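Long-range contacts in major allergen DAU C 1 (Daucus carota, PDB 2WQL), which is a plant-defence protein of the pathogenesis-related Bet v 1 family and a carrot allergen, and probably binds small hydrophobic or amphipathic ligands in its internal cavity: residues S97-V103 with K115-H121; I64-R70 with T84-I90; H6-I10 with D137-T141; A16-F20 with V103-T107; I10-V14 with F144-E148. The protein carries 4 engineered substitutions. Numbering follows the deposited sequence.

Contact 1 (S97-V103 with K115-H121); sequences SIETHMV and KTTAIFH. Engineered in segment 97-103: M102 (natural residue Leu). With P4C (O-acetaldehydyl-hexaethylene glycol), chain E.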
# COMPACT_ATOMS: atom_id res chain seq x y z
N SER A 97 33.34 2.60 2.93
CA SER A 97 32.57 3.41 1.98
C SER A 97 31.06 3.16 2.09
O SER A 97 30.64 2.09 2.55
CB SER A 97 33.05 3.13 0.55
OG SER A 97 32.65 1.85 0.11
N ILE A 98 30.26 4.15 1.70
CA ILE A 98 28.81 4.00 1.62
C ILE A 98 28.36 4.05 0.16
O ILE A 98 28.32 5.11 -0.45
CB ILE A 98 28.04 5.06 2.44
CG1 ILE A 98 28.53 5.10 3.89
CG2 ILE A 98 26.55 4.77 2.42
CD1 ILE A 98 27.93 6.19 4.70
N GLU A 99 28.05 2.89 -0.40
CA GLU A 99 27.68 2.76 -1.81
C GLU A 99 26.17 3.00 -1.90
O GLU A 99 25.42 2.33 -1.22
CB GLU A 99 28.06 1.36 -2.30
CG GLU A 99 27.78 1.00 -3.75
CD GLU A 99 27.80 -0.52 -3.99
OE1 GLU A 99 28.66 -1.23 -3.40
OE2 GLU A 99 26.94 -1.01 -4.78
N THR A 100 25.73 3.95 -2.72
CA THR A 100 24.30 4.23 -2.87
C THR A 100 23.78 4.13 -4.31
O THR A 100 24.48 4.42 -5.27
CB THR A 100 23.92 5.63 -2.33
OG1 THR A 100 24.29 6.63 -3.29
CG2 THR A 100 24.61 5.92 -1.03
N HIS A 101 22.54 3.71 -4.45
CA HIS A 101 21.89 3.54 -5.77
C HIS A 101 20.49 4.11 -5.70
O HIS A 101 19.69 3.68 -4.88
CB HIS A 101 21.80 2.07 -6.14
CG HIS A 101 23.12 1.37 -6.18
ND1 HIS A 101 23.90 1.33 -7.32
CD2 HIS A 101 23.81 0.69 -5.23
CE1 HIS A 101 25.01 0.66 -7.06
NE2 HIS A 101 24.97 0.26 -5.80
N MET A 102 20.20 5.11 -6.52
CA MET A 102 18.94 5.81 -6.45
C MET A 102 18.19 5.73 -7.76
O MET A 102 18.79 5.83 -8.84
CB MET A 102 19.18 7.28 -6.11
CG MET A 102 17.94 8.02 -5.73
SD MET A 102 18.28 9.76 -5.51
CE MET A 102 18.44 10.25 -7.23
N VAL A 103 16.89 5.55 -7.68
CA VAL A 103 16.05 5.61 -8.87
C VAL A 103 14.78 6.38 -8.54
O VAL A 103 14.23 6.20 -7.47
CB VAL A 103 15.75 4.19 -9.42
CG1 VAL A 103 14.93 3.38 -8.42
CG2 VAL A 103 15.04 4.26 -10.77
N LYS A 115 13.52 6.08 -4.70
CA LYS A 115 13.97 4.90 -3.97
C LYS A 115 15.49 4.85 -3.91
O LYS A 115 16.13 4.81 -4.97
CB LYS A 115 13.44 3.64 -4.68
CG LYS A 115 11.90 3.60 -4.80
CD LYS A 115 11.37 2.31 -5.41
CE LYS A 115 9.85 2.19 -5.29
NZ LYS A 115 9.28 1.14 -6.22
N THR A 116 16.06 4.86 -2.70
CA THR A 116 17.52 4.79 -2.52
C THR A 116 17.90 3.57 -1.71
O THR A 116 17.31 3.28 -0.69
CB THR A 116 18.08 6.03 -1.80
OG1 THR A 116 17.65 7.21 -2.49
CG2 THR A 116 19.62 5.99 -1.76
N THR A 117 18.92 2.87 -2.18
CA THR A 117 19.51 1.75 -1.46
C THR A 117 20.94 2.14 -1.11
O THR A 117 21.71 2.55 -1.97
CB THR A 117 19.56 0.49 -2.35
OG1 THR A 117 18.22 0.11 -2.69
CG2 THR A 117 20.29 -0.65 -1.63
N ALA A 118 21.28 2.00 0.17
CA ALA A 118 22.61 2.27 0.66
C ALA A 118 23.23 0.95 1.13
O ALA A 118 22.56 0.15 1.83
CB ALA A 118 22.52 3.24 1.80
N ILE A 119 24.48 0.71 0.73
CA ILE A 119 25.23 -0.47 1.14
C ILE A 119 26.48 -0.01 1.87
O ILE A 119 27.28 0.73 1.31
CB ILE A 119 25.60 -1.34 -0.05
CG1 ILE A 119 24.34 -1.76 -0.81
CG2 ILE A 119 26.39 -2.56 0.42
CD1 ILE A 119 24.61 -2.41 -2.14
N PHE A 120 26.61 -0.43 3.13
CA PHE A 120 27.72 -0.02 4.00
C PHE A 120 28.84 -1.06 4.00
O PHE A 120 28.67 -2.17 4.50
CB PHE A 120 27.23 0.21 5.43
CG PHE A 120 26.05 1.12 5.54
CD1 PHE A 120 24.77 0.61 5.60
CD2 PHE A 120 26.22 2.50 5.60
CE1 PHE A 120 23.68 1.46 5.70
CE2 PHE A 120 25.14 3.35 5.70
CZ PHE A 120 23.87 2.83 5.75
N HIS A 121 29.99 -0.68 3.47
CA HIS A 121 31.17 -1.51 3.50
C HIS A 121 32.03 -1.17 4.70
O HIS A 121 32.58 -0.07 4.78
CB HIS A 121 31.98 -1.30 2.22
CG HIS A 121 31.23 -1.66 0.98
ND1 HIS A 121 31.01 -2.97 0.61
CD2 HIS A 121 30.62 -0.89 0.05
CE1 HIS A 121 30.31 -2.98 -0.52
NE2 HIS A 121 30.06 -1.73 -0.88
O1 P4C E . 23.17 14.76 -5.99
C2 P4C E . 23.16 13.96 -5.06
C3 P4C E . 22.05 12.94 -4.90
O4 P4C E . 22.37 12.10 -3.78
C5 P4C E . 21.70 10.82 -3.70
C6 P4C E . 22.52 9.90 -2.78
O7 P4C E . 22.03 9.94 -1.44
C8 P4C E . 20.78 9.25 -1.23
C9 P4C E . 19.71 10.08 -0.48
O10 P4C E . 18.59 10.40 -1.33
C11 P4C E . 17.82 11.54 -0.91
C12 P4C E . 18.02 12.74 -1.85
O13 P4C E . 18.58 13.85 -1.13
C14 P4C E . 18.74 15.04 -1.91
C15 P4C E . 20.05 15.02 -2.68
O16 P4C E . 21.05 15.82 -2.04
C17 P4C E . 22.41 15.38 -2.26
C18 P4C E . 23.30 15.65 -1.02
O19 P4C E . 24.45 14.78 -0.95
C20 P4C E . 24.39 13.74 0.05
C21 P4C E . 25.20 12.51 -0.39
O22 P4C E . 24.47 11.26 -0.34
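Segments 97-103 and 115-121 form an antiparallel beta hairpin in the curved sheet of the Bet v 1 fold, one strand pair serving two environments: I98, T100, M102, T116, A118 and F120 share the pocket face, the other eight residues the opposite one. At S97 the pairing opens with H121 N to S97 O at 3.0 Å, returned by a weak bond from S97 N to H121 O at 3.3 Å. I98, on the pocket face, touches the ring of F120 (CG2 to CE2, 3.8 Å) and packs on V85. E99 pairs with I119, I119 N to E99 O being 2.7 Å. Its carboxylate links two imidazoles: H121 NE2 donates to E99 OE1 at 2.9 Å, and H101 NE2 to E99 OE2 at 2.6 Å. T100, whose hydroxyl is bonded to S83, sits opposite A118, and its CA lies 3.2 Å from T117 O in a CA-H...O contact. H101 exchanges two 2.9 Å bonds with T117 (H101 N to T117 O, T117 N to H101 O), and its side chain packs on P106 of the second subunit, whose carbonyl O accepts from T117 OG1. The engineered M102 brings its CG to T116 OG1 at 3.4 Å. V103 completes the pairing with K115. T100 and T116 line the ligand pocket, and T116 CG2 comes within 3.5 Å of C8 of the bound P4C.

Contact 2 (I64-R70 with T84-I90); sequences ITTMTVR and TVIDGDI. Engineered in segment 64-70: T66 (natural residue Ser).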
# COMPACT_ATOMS: atom_id res chain seq x y z
N ILE A 64 27.62 15.63 11.63
CA ILE A 64 28.53 15.30 10.51
C ILE A 64 29.07 16.61 9.95
O ILE A 64 28.28 17.43 9.48
CB ILE A 64 27.80 14.59 9.38
CG1 ILE A 64 27.23 13.24 9.84
CG2 ILE A 64 28.73 14.40 8.19
CD1 ILE A 64 26.36 12.52 8.76
N THR A 65 30.39 16.81 9.99
CA THR A 65 30.99 18.06 9.49
C THR A 65 31.54 17.98 8.05
O THR A 65 31.61 19.01 7.37
CB THR A 65 32.11 18.61 10.43
OG1 THR A 65 33.36 18.01 10.10
CG2 THR A 65 31.78 18.33 11.89
N THR A 66 31.96 16.79 7.60
CA THR A 66 32.59 16.64 6.27
C THR A 66 32.21 15.33 5.59
O THR A 66 32.17 14.27 6.24
CB THR A 66 34.14 16.64 6.35
OG1 THR A 66 34.57 15.60 7.23
CG2 THR A 66 34.69 17.97 6.85
N MET A 67 31.93 15.40 4.29
CA MET A 67 31.77 14.20 3.45
C MET A 67 32.22 14.43 2.02
O MET A 67 32.01 15.51 1.46
CB MET A 67 30.33 13.69 3.48
CG MET A 67 29.34 14.54 2.75
SD MET A 67 27.66 13.96 3.11
CE MET A 67 27.10 15.22 4.27
N THR A 68 32.87 13.41 1.45
CA THR A 68 33.35 13.41 0.08
C THR A 68 32.57 12.36 -0.67
O THR A 68 32.59 11.20 -0.28
CB THR A 68 34.85 13.06 0.02
OG1 THR A 68 35.59 14.04 0.77
CG2 THR A 68 35.37 13.02 -1.41
N VAL A 69 31.89 12.77 -1.74
CA VAL A 69 30.98 11.89 -2.48
C VAL A 69 31.37 11.82 -3.95
O VAL A 69 31.45 12.83 -4.62
CB VAL A 69 29.54 12.40 -2.37
CG1 VAL A 69 28.56 11.49 -3.12
CG2 VAL A 69 29.16 12.53 -0.91
N ARG A 70 31.57 10.60 -4.45
CA ARG A 70 31.91 10.35 -5.84
C ARG A 70 30.66 9.93 -6.59
O ARG A 70 29.89 9.13 -6.08
CB ARG A 70 32.95 9.25 -5.94
CG ARG A 70 33.34 8.84 -7.35
CD ARG A 70 34.36 7.72 -7.32
NE ARG A 70 33.77 6.49 -6.81
CZ ARG A 70 34.36 5.64 -5.97
NH1 ARG A 70 35.57 5.86 -5.52
NH2 ARG A 70 33.71 4.57 -5.57
N THR A 84 28.97 7.15 -4.31
CA THR A 84 29.64 6.52 -3.17
C THR A 84 30.26 7.54 -2.25
O THR A 84 30.96 8.43 -2.70
CB THR A 84 30.76 5.58 -3.63
OG1 THR A 84 30.24 4.67 -4.60
CG2 THR A 84 31.33 4.78 -2.46
N VAL A 85 30.00 7.41 -0.96
CA VAL A 85 30.65 8.27 0.03
C VAL A 85 31.98 7.61 0.36
O VAL A 85 32.01 6.46 0.79
CB VAL A 85 29.81 8.44 1.32
CG1 VAL A 85 30.49 9.41 2.24
CG2 VAL A 85 28.39 8.90 0.99
N ILE A 86 33.07 8.33 0.15
CA ILE A 86 34.41 7.74 0.23
C ILE A 86 35.31 8.32 1.32
O ILE A 86 36.35 7.73 1.63
CB ILE A 86 35.13 7.77 -1.15
CG1 ILE A 86 35.40 9.20 -1.61
CG2 ILE A 86 34.29 7.03 -2.19
CD1 ILE A 86 36.34 9.29 -2.80
N ASP A 87 34.94 9.46 1.89
CA ASP A 87 35.75 10.11 2.92
C ASP A 87 34.87 11.00 3.76
O ASP A 87 33.75 11.32 3.38
CB ASP A 87 36.89 10.95 2.29
CG ASP A 87 38.03 11.29 3.30
OD1 ASP A 87 38.08 10.69 4.39
OD2 ASP A 87 38.88 12.17 2.98
N GLY A 88 35.39 11.38 4.92
CA GLY A 88 34.74 12.35 5.81
C GLY A 88 34.40 11.75 7.15
O GLY A 88 34.41 10.52 7.30
N ASP A 89 34.08 12.59 8.13
CA ASP A 89 33.70 12.07 9.47
C ASP A 89 32.33 11.35 9.48
O ASP A 89 31.97 10.71 10.46
CB ASP A 89 33.81 13.15 10.57
CG ASP A 89 32.88 14.32 10.34
OD1 ASP A 89 31.92 14.18 9.55
OD2 ASP A 89 33.09 15.39 10.96
N ILE A 90 31.59 11.47 8.38
CA ILE A 90 30.39 10.67 8.13
C ILE A 90 30.70 9.15 8.18
O ILE A 90 29.83 8.35 8.51
CB ILE A 90 29.77 11.01 6.74
CG1 ILE A 90 28.46 10.24 6.52
CG2 ILE A 90 30.73 10.70 5.61
CD1 ILE A 90 27.64 10.73 5.33
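Aliphatic side chains form the apolar centre where the strand pair and its flanking residues meet. M67 CB packs against I90 CG2 at 3.7 Å, I64 CD1 meets I90 CG1 at 3.8 Å, and V69 CG2 lies 4.2 Å from V85 CG2. I90 bridges two residues of 64-70 from a short 3-10 turn. Backbone hydrogen bonds run beside this apolar layer: R70 N to T84 O (2.9 Å), T84 N to R70 O (2.8 Å), I86 N to T68 O (2.9 Å) and T68 N to D87 O (3.0 Å). Between T68 and V69 the register slips by one residue, so T68 bonds to both I86 and D87. G88 passes close to the partner chain, its CA 3.2 Å from T66 O, and a beta carbon would clash there. Farther out, the R70 guanidinium lies with one face over I86 CG2, while R70 and T84 both find polar partners in D72. At the other end, the D89 carboxylate receives T65 OG1 at 2.8 Å through OD2 and T65 N at 3.1 Å through OD1, and D89 N donates to OG1 of the engineered T66 at 3.2 Å. The arrangement is an antiparallel beta hairpin with a beta bulge, part of the curved Bet v 1 sheet, in which V69 lines the ligand pocket.

Contact 3 (H6-I10 with D137-T141); sequences HSLEI and DAQNT. With P4C (O-acetaldehydyl-hexaethylene glycol), chain E.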
# COMPACT_ATOMS: atom_id res chain seq x y z
N HIS A 6 20.48 -0.73 3.55
CA HIS A 6 19.29 -0.03 4.02
C HIS A 6 18.62 0.69 2.87
O HIS A 6 19.29 1.15 1.95
CB HIS A 6 19.68 1.00 5.08
CG HIS A 6 18.54 1.82 5.58
ND1 HIS A 6 17.56 1.32 6.41
CD2 HIS A 6 18.23 3.13 5.38
CE1 HIS A 6 16.69 2.27 6.69
NE2 HIS A 6 17.07 3.39 6.07
N SER A 7 17.31 0.77 2.90
CA SER A 7 16.66 1.55 1.87
C SER A 7 15.75 2.62 2.43
O SER A 7 15.22 2.49 3.52
CB SER A 7 15.90 0.64 0.90
OG SER A 7 14.78 0.08 1.53
N LEU A 8 15.61 3.68 1.65
CA LEU A 8 14.80 4.84 1.98
C LEU A 8 13.93 5.18 0.79
O LEU A 8 14.43 5.28 -0.34
CB LEU A 8 15.70 6.03 2.31
CG LEU A 8 14.99 7.37 2.54
CD1 LEU A 8 14.16 7.33 3.84
CD2 LEU A 8 16.02 8.52 2.54
N GLU A 9 12.64 5.37 1.02
CA GLU A 9 11.72 5.77 -0.04
C GLU A 9 11.11 7.09 0.34
O GLU A 9 10.70 7.28 1.48
CB GLU A 9 10.65 4.71 -0.23
CG GLU A 9 11.21 3.43 -0.80
CD GLU A 9 10.15 2.44 -1.26
OE1 GLU A 9 8.92 2.71 -1.12
OE2 GLU A 9 10.56 1.36 -1.77
N ILE A 10 11.08 8.03 -0.61
CA ILE A 10 10.44 9.31 -0.36
C ILE A 10 9.40 9.59 -1.44
O ILE A 10 9.69 9.58 -2.62
CB ILE A 10 11.46 10.47 -0.31
CG1 ILE A 10 12.56 10.21 0.72
CG2 ILE A 10 10.76 11.77 0.03
CD1 ILE A 10 13.80 11.07 0.54
N ASP A 137 18.69 9.33 7.17
CA ASP A 137 17.36 9.36 6.54
C ASP A 137 16.61 10.68 6.79
O ASP A 137 15.99 11.23 5.88
CB ASP A 137 16.49 8.21 7.04
CG ASP A 137 16.90 6.87 6.45
OD1 ASP A 137 17.76 6.83 5.51
OD2 ASP A 137 16.34 5.84 6.93
N ALA A 138 16.67 11.15 8.03
CA ALA A 138 16.02 12.40 8.40
C ALA A 138 16.63 13.55 7.62
O ALA A 138 15.90 14.39 7.08
CB ALA A 138 16.15 12.65 9.86
N GLN A 139 17.95 13.57 7.54
CA GLN A 139 18.64 14.70 6.95
C GLN A 139 18.49 14.71 5.43
O GLN A 139 18.34 15.77 4.81
CB GLN A 139 20.10 14.66 7.38
CG GLN A 139 20.90 15.85 6.96
CD GLN A 139 21.93 16.24 8.00
OE1 GLN A 139 21.59 16.89 9.00
NE2 GLN A 139 23.20 15.85 7.76
N ASN A 140 18.51 13.53 4.82
CA ASN A 140 18.33 13.41 3.38
C ASN A 140 16.91 13.77 2.98
O ASN A 140 16.68 14.36 1.92
CB ASN A 140 18.70 12.00 2.91
CG ASN A 140 20.21 11.78 2.83
OD1 ASN A 140 20.95 12.65 2.39
ND2 ASN A 140 20.67 10.62 3.28
N THR A 141 15.95 13.41 3.83
CA THR A 141 14.56 13.76 3.59
C THR A 141 14.38 15.27 3.72
O THR A 141 13.73 15.88 2.91
CB THR A 141 13.63 12.99 4.55
OG1 THR A 141 13.85 11.59 4.41
CG2 THR A 141 12.17 13.30 4.26
O1 P4C E . 23.17 14.76 -5.99
C2 P4C E . 23.16 13.96 -5.06
C3 P4C E . 22.05 12.94 -4.90
O4 P4C E . 22.37 12.10 -3.78
C5 P4C E . 21.70 10.82 -3.70
C6 P4C E . 22.52 9.90 -2.78
O7 P4C E . 22.03 9.94 -1.44
C8 P4C E . 20.78 9.25 -1.23
C9 P4C E . 19.71 10.08 -0.48
O10 P4C E . 18.59 10.40 -1.33
C11 P4C E . 17.82 11.54 -0.91
C12 P4C E . 18.02 12.74 -1.85
O13 P4C E . 18.58 13.85 -1.13
C14 P4C E . 18.74 15.04 -1.91
C15 P4C E . 20.05 15.02 -2.68
O16 P4C E . 21.05 15.82 -2.04
C17 P4C E . 22.41 15.38 -2.26
C18 P4C E . 23.30 15.65 -1.02
O19 P4C E . 24.45 14.78 -0.95
C20 P4C E . 24.39 13.74 0.05
C21 P4C E . 25.20 12.51 -0.39
O22 P4C E . 24.47 11.26 -0.34
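In the Bet v 1 fold a long C-terminal helix lies across the concave sheet and closes the ligand cavity; here strand 6-10 meets helix segment 137-141 beside that pocket. Their axes approach to 10.1 Å with 32° between directions, a separation that side chains must span. Alternation along the strand decides which ones do: H6, L8 and I10 point toward the helix, whereas S7 points away. L8 touches the most helix residues, three of them: D137 (CD1 to CG, 3.8 Å), N140 (CD2 to CB, 4.4 Å) and T141 (CD2 to OG1, 4.2 Å). I10 CD1 adds a contact with T141 OG1 at 3.9 Å. That hydroxyl is turned back to its own helix, donating to D137 O at 2.6 Å. N140 belongs to the pocket wall, with its backbone carbonyl O 3.6 Å from O13 of P4C. The polar tie lies at the start of the strand segment, where H6 NE2 donates to D137 OD2 at 2.7 Å.

Contact 4 (A16-F20 with V103-T107); sequences AEKIF and VVVPT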
# COMPACT_ATOMS: atom_id res chain seq x y z
N ALA A 16 8.45 12.72 -11.64
CA ALA A 16 9.75 12.03 -11.62
C ALA A 16 10.85 12.80 -12.35
O ALA A 16 11.96 12.94 -11.84
CB ALA A 16 9.61 10.60 -12.20
N GLU A 17 10.54 13.27 -13.56
CA GLU A 17 11.48 14.07 -14.35
C GLU A 17 11.94 15.31 -13.58
O GLU A 17 13.12 15.62 -13.53
CB GLU A 17 10.87 14.50 -15.71
CG GLU A 17 11.17 13.56 -16.86
CD GLU A 17 10.31 13.82 -18.15
OE1 GLU A 17 10.40 14.92 -18.78
OE2 GLU A 17 9.55 12.90 -18.55
N LYS A 18 10.99 16.00 -12.97
CA LYS A 18 11.27 17.26 -12.29
C LYS A 18 12.08 17.03 -11.01
O LYS A 18 13.03 17.77 -10.73
CB LYS A 18 9.96 17.99 -12.01
CG LYS A 18 10.01 19.50 -12.15
CD LYS A 18 8.58 20.08 -12.28
CE LYS A 18 8.56 21.57 -12.65
NZ LYS A 18 7.46 22.30 -11.93
N ILE A 19 11.72 16.01 -10.23
CA ILE A 19 12.45 15.68 -9.00
C ILE A 19 13.90 15.34 -9.32
O ILE A 19 14.82 15.86 -8.69
CB ILE A 19 11.79 14.50 -8.25
CG1 ILE A 19 10.53 14.98 -7.51
CG2 ILE A 19 12.73 13.90 -7.23
CD1 ILE A 19 10.81 15.89 -6.34
N PHE A 20 14.09 14.48 -10.30
CA PHE A 20 15.41 14.08 -10.72
C PHE A 20 16.26 15.27 -11.16
O PHE A 20 17.45 15.30 -10.91
CB PHE A 20 15.33 13.09 -11.88
CG PHE A 20 16.65 12.44 -12.21
CD1 PHE A 20 17.16 11.43 -11.40
CD2 PHE A 20 17.37 12.84 -13.32
CE1 PHE A 20 18.36 10.81 -11.70
CE2 PHE A 20 18.58 12.22 -13.62
CZ PHE A 20 19.08 11.20 -12.81
N VAL A 103 16.89 5.55 -7.68
CA VAL A 103 16.05 5.61 -8.87
C VAL A 103 14.78 6.38 -8.54
O VAL A 103 14.23 6.20 -7.47
CB VAL A 103 15.75 4.19 -9.42
CG1 VAL A 103 14.93 3.38 -8.42
CG2 VAL A 103 15.04 4.26 -10.77
N VAL A 104 14.33 7.25 -9.44
CA VAL A 104 13.09 8.00 -9.25
C VAL A 104 12.04 7.36 -10.15
O VAL A 104 12.21 7.33 -11.35
CB VAL A 104 13.26 9.48 -9.62
CG1 VAL A 104 12.05 10.24 -9.21
CG2 VAL A 104 14.49 10.06 -8.97
N VAL A 105 10.97 6.82 -9.58
CA VAL A 105 9.97 6.16 -10.41
C VAL A 105 8.64 6.92 -10.39
O VAL A 105 8.24 7.43 -9.35
CB VAL A 105 9.75 4.65 -10.02
CG1 VAL A 105 11.02 4.02 -9.51
CG2 VAL A 105 8.66 4.51 -9.01
N PRO A 106 7.96 7.02 -11.54
CA PRO A 106 6.69 7.74 -11.57
C PRO A 106 5.54 6.97 -10.96
O PRO A 106 5.58 5.74 -10.88
CB PRO A 106 6.44 7.97 -13.06
CG PRO A 106 7.27 6.99 -13.75
CD PRO A 106 8.46 6.74 -12.90
N THR A 107 4.51 7.70 -10.55
CA THR A 107 3.32 7.13 -9.93
C THR A 107 2.09 7.50 -10.75
O THR A 107 2.06 8.54 -11.42
CB THR A 107 3.14 7.68 -8.51
OG1 THR A 107 4.17 7.17 -7.67
CG2 THR A 107 1.83 7.24 -7.93
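In this part of the Bet v 1 fold an alanine sits where helix and strand come close, and a valine fills the neighbouring hollow. The first turn of helix 16-25, one of the two short consecutive helices that close one end of the curved sheet, packs against the end of strand 95-106. The two run nearly antiparallel, at 156°, with axes 8.1 Å apart. The main knob is V104, whose side chain projects from the strand into a hollow bounded by A16, I19 and F20. Its CG1 rests 3.9 Å from A16 CB and 4.2 Å from I19 CG2, and it also lies 3.8 Å from the carbonyl O of A16, which accepts the helical bond from F20 N. A16 is the smaller bump in return: its methyl settles over the backbone between V105 and P106, with CB 4.2 Å from V105 C and 4.0 Å from P106 N, and the CA atoms of A16 and P106 are only 5.3 Å apart. V105 turns the other way, toward E9 of the second subunit. L79 packs on A16, F20 and V104 alike. At the far side of the hollow, V104 CG2 meets the edge of the F20 ring, 3.9 Å from CD1.

Contact 5 (I10-V14 with F144-E148); sequences ITSSV and FKAIE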
# COMPACT_ATOMS: atom_id res chain seq x y z
N ILE A 10 11.08 8.03 -0.61
CA ILE A 10 10.44 9.31 -0.36
C ILE A 10 9.40 9.59 -1.44
O ILE A 10 9.69 9.58 -2.62
CB ILE A 10 11.46 10.47 -0.31
CG1 ILE A 10 12.56 10.21 0.72
CG2 ILE A 10 10.76 11.77 0.03
CD1 ILE A 10 13.80 11.07 0.54
N THR A 11 8.18 9.83 -1.01
CA THR A 11 7.07 10.12 -1.91
C THR A 11 6.96 11.62 -2.15
O THR A 11 7.20 12.43 -1.25
CB THR A 11 5.74 9.58 -1.32
OG1 THR A 11 5.82 8.16 -1.23
CG2 THR A 11 4.56 9.93 -2.19
N SER A 12 6.58 11.98 -3.37
CA SER A 12 6.38 13.37 -3.75
C SER A 12 5.25 13.50 -4.75
O SER A 12 5.02 12.62 -5.55
CB SER A 12 7.66 13.95 -4.37
OG SER A 12 7.47 15.30 -4.80
N SER A 13 4.54 14.63 -4.70
CA SER A 13 3.51 14.92 -5.68
C SER A 13 4.10 15.53 -6.94
O SER A 13 3.39 15.65 -7.94
CB SER A 13 2.46 15.88 -5.11
OG SER A 13 3.04 17.11 -4.74
N VAL A 14 5.37 15.92 -6.90
CA VAL A 14 6.08 16.43 -8.07
C VAL A 14 6.48 15.25 -8.97
O VAL A 14 6.75 14.15 -8.50
CB VAL A 14 7.34 17.24 -7.67
CG1 VAL A 14 8.14 17.61 -8.89
CG2 VAL A 14 6.95 18.48 -6.88
N PHE A 144 15.77 16.76 0.59
CA PHE A 144 14.85 16.41 -0.50
C PHE A 144 13.65 17.35 -0.52
O PHE A 144 13.31 17.91 -1.57
CB PHE A 144 14.34 14.97 -0.33
CG PHE A 144 13.41 14.52 -1.42
CD1 PHE A 144 13.89 13.75 -2.47
CD2 PHE A 144 12.09 14.86 -1.41
CE1 PHE A 144 13.05 13.32 -3.48
CE2 PHE A 144 11.24 14.45 -2.42
CZ PHE A 144 11.74 13.67 -3.46
N LYS A 145 13.03 17.54 0.64
CA LYS A 145 11.81 18.31 0.74
C LYS A 145 12.03 19.81 0.58
O LYS A 145 11.15 20.53 0.12
CB LYS A 145 11.09 17.99 2.05
CG LYS A 145 10.47 16.58 2.11
CD LYS A 145 9.38 16.39 1.05
CE LYS A 145 8.58 15.09 1.20
NZ LYS A 145 7.57 14.96 0.08
N ALA A 146 13.20 20.29 0.98
CA ALA A 146 13.53 21.69 0.74
C ALA A 146 13.62 21.92 -0.78
O ALA A 146 13.17 22.94 -1.29
CB ALA A 146 14.85 22.06 1.42
N ILE A 147 14.18 20.94 -1.49
CA ILE A 147 14.28 21.00 -2.95
C ILE A 147 12.91 20.87 -3.61
O ILE A 147 12.59 21.61 -4.54
CB ILE A 147 15.27 19.92 -3.50
CG1 ILE A 147 16.71 20.27 -3.12
CG2 ILE A 147 15.18 19.80 -5.01
CD1 ILE A 147 17.67 19.11 -3.22
N GLU A 148 12.09 19.96 -3.11
CA GLU A 148 10.70 19.84 -3.58
C GLU A 148 9.96 21.20 -3.49
O GLU A 148 9.26 21.61 -4.40
CB GLU A 148 9.94 18.79 -2.77
CG GLU A 148 8.70 18.26 -3.45
CD GLU A 148 7.77 17.50 -2.50
OE1 GLU A 148 6.71 18.04 -2.18
OE2 GLU A 148 8.09 16.37 -2.07
O HOH W 1 4.92 15.78 -2.28
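The C-terminal helix of the Bet v 1 fold runs along strand 5-12, outermost in the sheet of this chain, and an apolar contact gives way to a polar network within about one helical turn. The axes of 10-12 and 144-148 are 10.5 Å apart and nearly parallel (10°). F144 leads: I10 CG2 stands over its ring face in a CH-pi contact, 3.9 Å from the centroid, while S12 CB lies at the ring edge, 4.1 Å from CE2. Helix 16-25 adds I19 and I23, and the F144 side chain comes within about 4 Å of P4C, beside the ligand cavity. K145 starts sideways, yet its NZ donates to T11 O at 2.9 Å and forms a salt bridge with E148 OE2 at 2.6 Å, tying helix to strand. A146 and I147 are out of reach before E148 points toward the strand again. E148 CG packs on V14 CG2 at 3.9 Å, and OE2 accepts a weak bond from S12 OG at 3.0 Å. S12 OG also receives V14 N at 3.0 Å, forming an ST turn. A water bridges the gap, accepting from S13 N at 2.7 Å and donating to E148 OE1 at 2.9 Å.

Together the five contacts show how one curved sheet and its helices enclose a cavity. Contacts 1 and 2 are successive hairpins of the sheet, joined where V85 N lies 2.9 Å from I98 O. On its other side contact 1 meets contact 3, with A118 N 2.8 Å from H6 O. Contacts 3 and 5 share I10 and follow the same strand and helix, their centres about 11 Å apart. Contact 4 meets contact 5 through I19, whose CD1 is 3.7 Å from F144 CZ. Contact 1 supplies T100 and T116 to the P4C pocket, contact 2 V69 and contact 3 N140; contacts 2 and 4, with centres about 25 Å apart, lie on opposite sides of the chain's centre.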